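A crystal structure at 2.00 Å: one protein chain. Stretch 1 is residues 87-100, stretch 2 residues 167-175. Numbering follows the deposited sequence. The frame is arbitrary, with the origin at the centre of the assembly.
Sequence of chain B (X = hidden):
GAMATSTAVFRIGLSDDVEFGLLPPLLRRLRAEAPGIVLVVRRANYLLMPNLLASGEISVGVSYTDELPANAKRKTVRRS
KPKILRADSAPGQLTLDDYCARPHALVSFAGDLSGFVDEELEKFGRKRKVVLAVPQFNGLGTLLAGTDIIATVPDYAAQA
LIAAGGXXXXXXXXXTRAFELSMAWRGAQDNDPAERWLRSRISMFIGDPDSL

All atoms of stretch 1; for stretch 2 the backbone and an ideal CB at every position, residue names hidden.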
# COMPACT_ATOMS: atom_id res chain seq x y z
N ALA B 87 -18.66 2.36 -10.05
CA ALA B 87 -18.36 1.44 -11.14
C ALA B 87 -19.60 0.90 -11.83
O ALA B 87 -19.46 0.13 -12.79
CB ALA B 87 -17.51 0.27 -10.63
N ASP B 88 -20.80 1.26 -11.38
CA ASP B 88 -22.01 0.78 -12.02
C ASP B 88 -22.28 1.55 -13.31
O ASP B 88 -21.61 2.53 -13.63
CB ASP B 88 -23.20 0.89 -11.07
CG ASP B 88 -23.53 2.33 -10.72
OD1 ASP B 88 -22.78 2.94 -9.94
OD2 ASP B 88 -24.53 2.85 -11.25
N SER B 89 -23.29 1.09 -14.05
CA SER B 89 -23.60 1.65 -15.36
C SER B 89 -24.90 2.45 -15.37
O SER B 89 -25.37 2.82 -16.45
CB SER B 89 -23.67 0.52 -16.40
OG SER B 89 -24.51 -0.53 -15.95
N ALA B 90 -25.48 2.72 -14.21
CA ALA B 90 -26.75 3.44 -14.16
C ALA B 90 -26.55 4.89 -14.60
O ALA B 90 -25.60 5.54 -14.15
CB ALA B 90 -27.34 3.39 -12.75
N PRO B 91 -27.41 5.42 -15.46
CA PRO B 91 -27.23 6.80 -15.91
C PRO B 91 -27.56 7.79 -14.81
O PRO B 91 -28.34 7.51 -13.90
CB PRO B 91 -28.22 6.92 -17.07
CG PRO B 91 -29.32 5.97 -16.69
CD PRO B 91 -28.62 4.80 -16.04
N GLY B 92 -26.94 8.96 -14.90
CA GLY B 92 -27.28 10.03 -13.98
C GLY B 92 -26.39 10.06 -12.75
O GLY B 92 -25.86 9.04 -12.31
N GLN B 93 -26.24 11.25 -12.19
CA GLN B 93 -25.45 11.42 -10.98
C GLN B 93 -26.23 10.91 -9.77
O GLN B 93 -27.46 10.92 -9.75
CB GLN B 93 -25.07 12.89 -10.79
CG GLN B 93 -23.97 13.37 -11.72
CD GLN B 93 -23.11 14.45 -11.11
OE1 GLN B 93 -22.75 14.39 -9.93
NE2 GLN B 93 -22.75 15.45 -11.91
N LEU B 94 -25.48 10.46 -8.76
CA LEU B 94 -26.11 9.99 -7.54
C LEU B 94 -26.72 11.16 -6.77
O LEU B 94 -26.07 12.19 -6.57
CB LEU B 94 -25.08 9.28 -6.66
CG LEU B 94 -24.42 8.02 -7.23
CD1 LEU B 94 -23.24 7.61 -6.37
CD2 LEU B 94 -25.43 6.89 -7.33
N THR B 95 -27.97 11.00 -6.36
CA THR B 95 -28.55 11.92 -5.39
C THR B 95 -28.11 11.53 -3.99
O THR B 95 -27.51 10.47 -3.76
CB THR B 95 -30.08 11.91 -5.47
OG1 THR B 95 -30.57 10.63 -5.05
CG2 THR B 95 -30.55 12.19 -6.89
N LEU B 96 -28.42 12.40 -3.03
CA LEU B 96 -28.13 12.09 -1.63
C LEU B 96 -28.82 10.80 -1.21
O LEU B 96 -28.23 9.97 -0.50
CB LEU B 96 -28.55 13.25 -0.73
CG LEU B 96 -28.34 13.05 0.77
CD1 LEU B 96 -26.88 12.76 1.09
CD2 LEU B 96 -28.82 14.28 1.53
N ASP B 97 -30.07 10.60 -1.65
CA ASP B 97 -30.79 9.37 -1.33
C ASP B 97 -30.09 8.15 -1.91
O ASP B 97 -29.91 7.14 -1.23
CB ASP B 97 -32.23 9.45 -1.85
CG ASP B 97 -33.14 10.24 -0.94
OD1 ASP B 97 -32.82 10.37 0.26
OD2 ASP B 97 -34.18 10.74 -1.43
N ASP B 98 -29.69 8.22 -3.19
CA ASP B 98 -28.92 7.14 -3.79
C ASP B 98 -27.66 6.86 -2.99
O ASP B 98 -27.31 5.70 -2.74
CB ASP B 98 -28.54 7.48 -5.24
CG ASP B 98 -29.74 7.71 -6.13
OD1 ASP B 98 -30.85 7.23 -5.80
OD2 ASP B 98 -29.57 8.37 -7.18
N TYR B 99 -26.95 7.92 -2.60
CA TYR B 99 -25.69 7.77 -1.89
C TYR B 99 -25.88 7.02 -0.58
O TYR B 99 -25.14 6.08 -0.26
CB TYR B 99 -25.08 9.15 -1.64
CG TYR B 99 -23.70 9.13 -1.03
CD1 TYR B 99 -22.57 9.08 -1.83
CD2 TYR B 99 -23.54 9.17 0.35
CE1 TYR B 99 -21.31 9.08 -1.27
CE2 TYR B 99 -22.28 9.16 0.92
CZ TYR B 99 -21.17 9.11 0.10
OH TYR B 99 -19.91 9.11 0.67
N CYS B 100 -26.89 7.42 0.20
CA CYS B 100 -27.12 6.82 1.51
C CYS B 100 -27.63 5.39 1.42
O CYS B 100 -27.52 4.65 2.40
CB CYS B 100 -28.11 7.68 2.29
SG CYS B 100 -27.37 9.15 3.03
N UNK B 167 -13.78 3.40 -13.69
CA UNK B 167 -14.57 4.11 -12.69
C UNK B 167 -15.14 5.40 -13.27
O UNK B 167 -14.64 5.94 -14.26
CB UNK B 167 -13.72 4.41 -11.45
N UNK B 168 -16.21 5.88 -12.64
CA UNK B 168 -16.76 7.21 -12.88
C UNK B 168 -16.52 8.07 -11.64
O UNK B 168 -16.65 7.59 -10.51
CB UNK B 168 -18.25 7.14 -13.22
N UNK B 169 -16.16 9.33 -11.86
CA UNK B 169 -15.99 10.29 -10.78
C UNK B 169 -17.03 11.39 -10.90
O UNK B 169 -17.36 11.84 -12.00
CB UNK B 169 -14.58 10.88 -10.79
N UNK B 170 -17.57 11.82 -9.76
CA UNK B 170 -18.52 12.92 -9.73
C UNK B 170 -18.41 13.65 -8.40
O UNK B 170 -17.88 13.12 -7.42
CB UNK B 170 -19.95 12.42 -9.96
N UNK B 171 -18.90 14.88 -8.39
CA UNK B 171 -18.96 15.64 -7.15
C UNK B 171 -20.01 15.02 -6.22
O UNK B 171 -21.05 14.55 -6.69
CB UNK B 171 -19.28 17.11 -7.43
N UNK B 172 -19.75 14.98 -4.91
CA UNK B 172 -20.72 14.37 -4.00
C UNK B 172 -21.97 15.21 -3.89
O UNK B 172 -21.94 16.43 -4.10
CB UNK B 172 -20.11 14.17 -2.61
N UNK B 173 -23.12 14.59 -3.55
CA UNK B 173 -24.36 15.36 -3.41
C UNK B 173 -24.48 16.06 -2.07
O UNK B 173 -25.58 16.38 -1.61
CB UNK B 173 -25.57 14.44 -3.61
N UNK B 174 -23.34 16.28 -1.42
CA UNK B 174 -23.26 16.95 -0.13
C UNK B 174 -21.80 17.35 0.08
O UNK B 174 -20.92 16.96 -0.68
CB UNK B 174 -23.77 16.06 1.00
N UNK B 175 -21.57 18.12 1.14
CA UNK B 175 -20.25 18.66 1.43
C UNK B 175 -19.58 17.86 2.54
O UNK B 175 -20.19 17.61 3.58
CB UNK B 175 -20.35 20.14 1.82

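Position 167 lies beside Ala87, with the two CA atoms 4.9 Å apart, but its CA-to-CB bond points away from stretch 1. Stretch 1 offers a methyl group here and little else, so many side chains would fit, and an apolar one long enough to turn back would gain a contact. The residue is Leu167. Its CD2 comes back to 4.1 Å from Ala87 CB.

Position 168 points toward stretch 1, yet nothing of stretch 1 lies within 5.5 Å of its ideal CB. Across the gap are the carbonyl oxygens of Asp88 and Ala90 and the carboxylate of Asp88. A long donor, Lys or Arg, suits best. The residue is Arg168. NH1 donates to Asp88 O (3.0 Å) and to Ala90 O (2.8 Å), and NH2 donates to Ala90 O as well (3.0 Å). Both oxygens lie at the guanidinium edge. A long salt bridge, Asp88 OD2 to Arg168 NH1 at 4.0 Å, adds charge pairing.

Position 169 is out of reach, and stretch 1 sets no preference. It is Ala169.

Position 170 points toward stretch 1. Its ideal CB is 3.4 Å from Gln93 OE1, and the backbone N of Leu94 has no acceptor within stretch 1. An acceptor of some length, Glu or Gln, is favoured. The residue is Glu170. Its OE1 accepts from Leu94 N at 2.8 Å with an N-H...O angle of 162°. Water 2 lies 2.7 Å from both Glu170 OE1 and Leu94 O.

Position 171 points sideways, its ideal CB 5.1 Å from Gln93 OE1. Many polar residues would do. Asp171 shares water 1 with Gln93: the water accepts from Asp171 N (2.9 Å) and weakly from Gln93 NE2 (3.2 Å).

Position 172 is also sideways, its ideal CB 5.4 Å from Tyr99 CE1. Its phi of -70° allows proline among many others. It is Pro172, with little contact.

Position 173 points toward the start of the helix, its ideal CB 3.6 Å from Leu96 N. The space is close, so a compact apolar residue suits, and a phi of -82° admits proline. Pro173 packs its CB 4.3 Å from Leu96 CB and its CG 4.2 Å from Tyr99 CB.

Position 174 points toward Leu96 and the Tyr99 ring. Leu, Met or an aromatic could fill this space. Phe174 sets its edge against the face of Tyr99, with planes at 70°; Phe174 CE1 lies 3.4 Å from Tyr99 CE2. Its CD1 meets Leu96 CD1 at 3.8 Å.

Position 175 is out of reach. It is Glu175.

Stretch 2 (167-175) LRAEDPPFE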
# COMPACT_ATOMS: atom_id res chain seq x y z
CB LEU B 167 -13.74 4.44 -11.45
CG LEU B 167 -13.03 3.28 -10.75
CD1 LEU B 167 -12.07 3.82 -9.71
CD2 LEU B 167 -14.04 2.33 -10.13
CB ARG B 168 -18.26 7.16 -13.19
CG ARG B 168 -18.65 6.31 -14.39
CD ARG B 168 -20.06 5.72 -14.23
NE ARG B 168 -21.10 6.74 -14.18
CZ ARG B 168 -22.40 6.48 -14.02
NH1 ARG B 168 -22.82 5.23 -13.91
NH2 ARG B 168 -23.28 7.47 -13.99
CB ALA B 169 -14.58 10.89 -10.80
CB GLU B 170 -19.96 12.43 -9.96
CG GLU B 170 -20.36 11.21 -9.15
CD GLU B 170 -21.76 10.70 -9.49
OE1 GLU B 170 -22.68 10.89 -8.66
OE2 GLU B 170 -21.94 10.11 -10.57
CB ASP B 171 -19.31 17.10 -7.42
CG ASP B 171 -18.22 17.82 -8.20
OD1 ASP B 171 -17.06 17.83 -7.73
OD2 ASP B 171 -18.53 18.39 -9.27
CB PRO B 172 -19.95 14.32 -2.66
CG PRO B 172 -18.51 14.55 -3.01
CD PRO B 172 -18.53 15.42 -4.22
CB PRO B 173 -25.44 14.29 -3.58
CG PRO B 173 -24.82 13.06 -3.01
CD PRO B 173 -23.33 13.15 -3.31
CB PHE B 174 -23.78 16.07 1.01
CG PHE B 174 -22.99 14.80 1.20
CD1 PHE B 174 -23.24 13.69 0.42
CD2 PHE B 174 -22.00 14.73 2.17
CE1 PHE B 174 -22.52 12.52 0.60
CE2 PHE B 174 -21.28 13.56 2.35
CZ PHE B 174 -21.54 12.46 1.56
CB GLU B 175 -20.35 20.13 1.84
CG GLU B 175 -19.03 20.86 1.77
CD GLU B 175 -18.53 20.97 0.35
OE1 GLU B 175 -18.88 21.96 -0.32
OE2 GLU B 175 -17.78 20.07 -0.09
O HOH W 1 -19.76 15.91 -11.01
O HOH W 2 -23.50 12.89 -7.04
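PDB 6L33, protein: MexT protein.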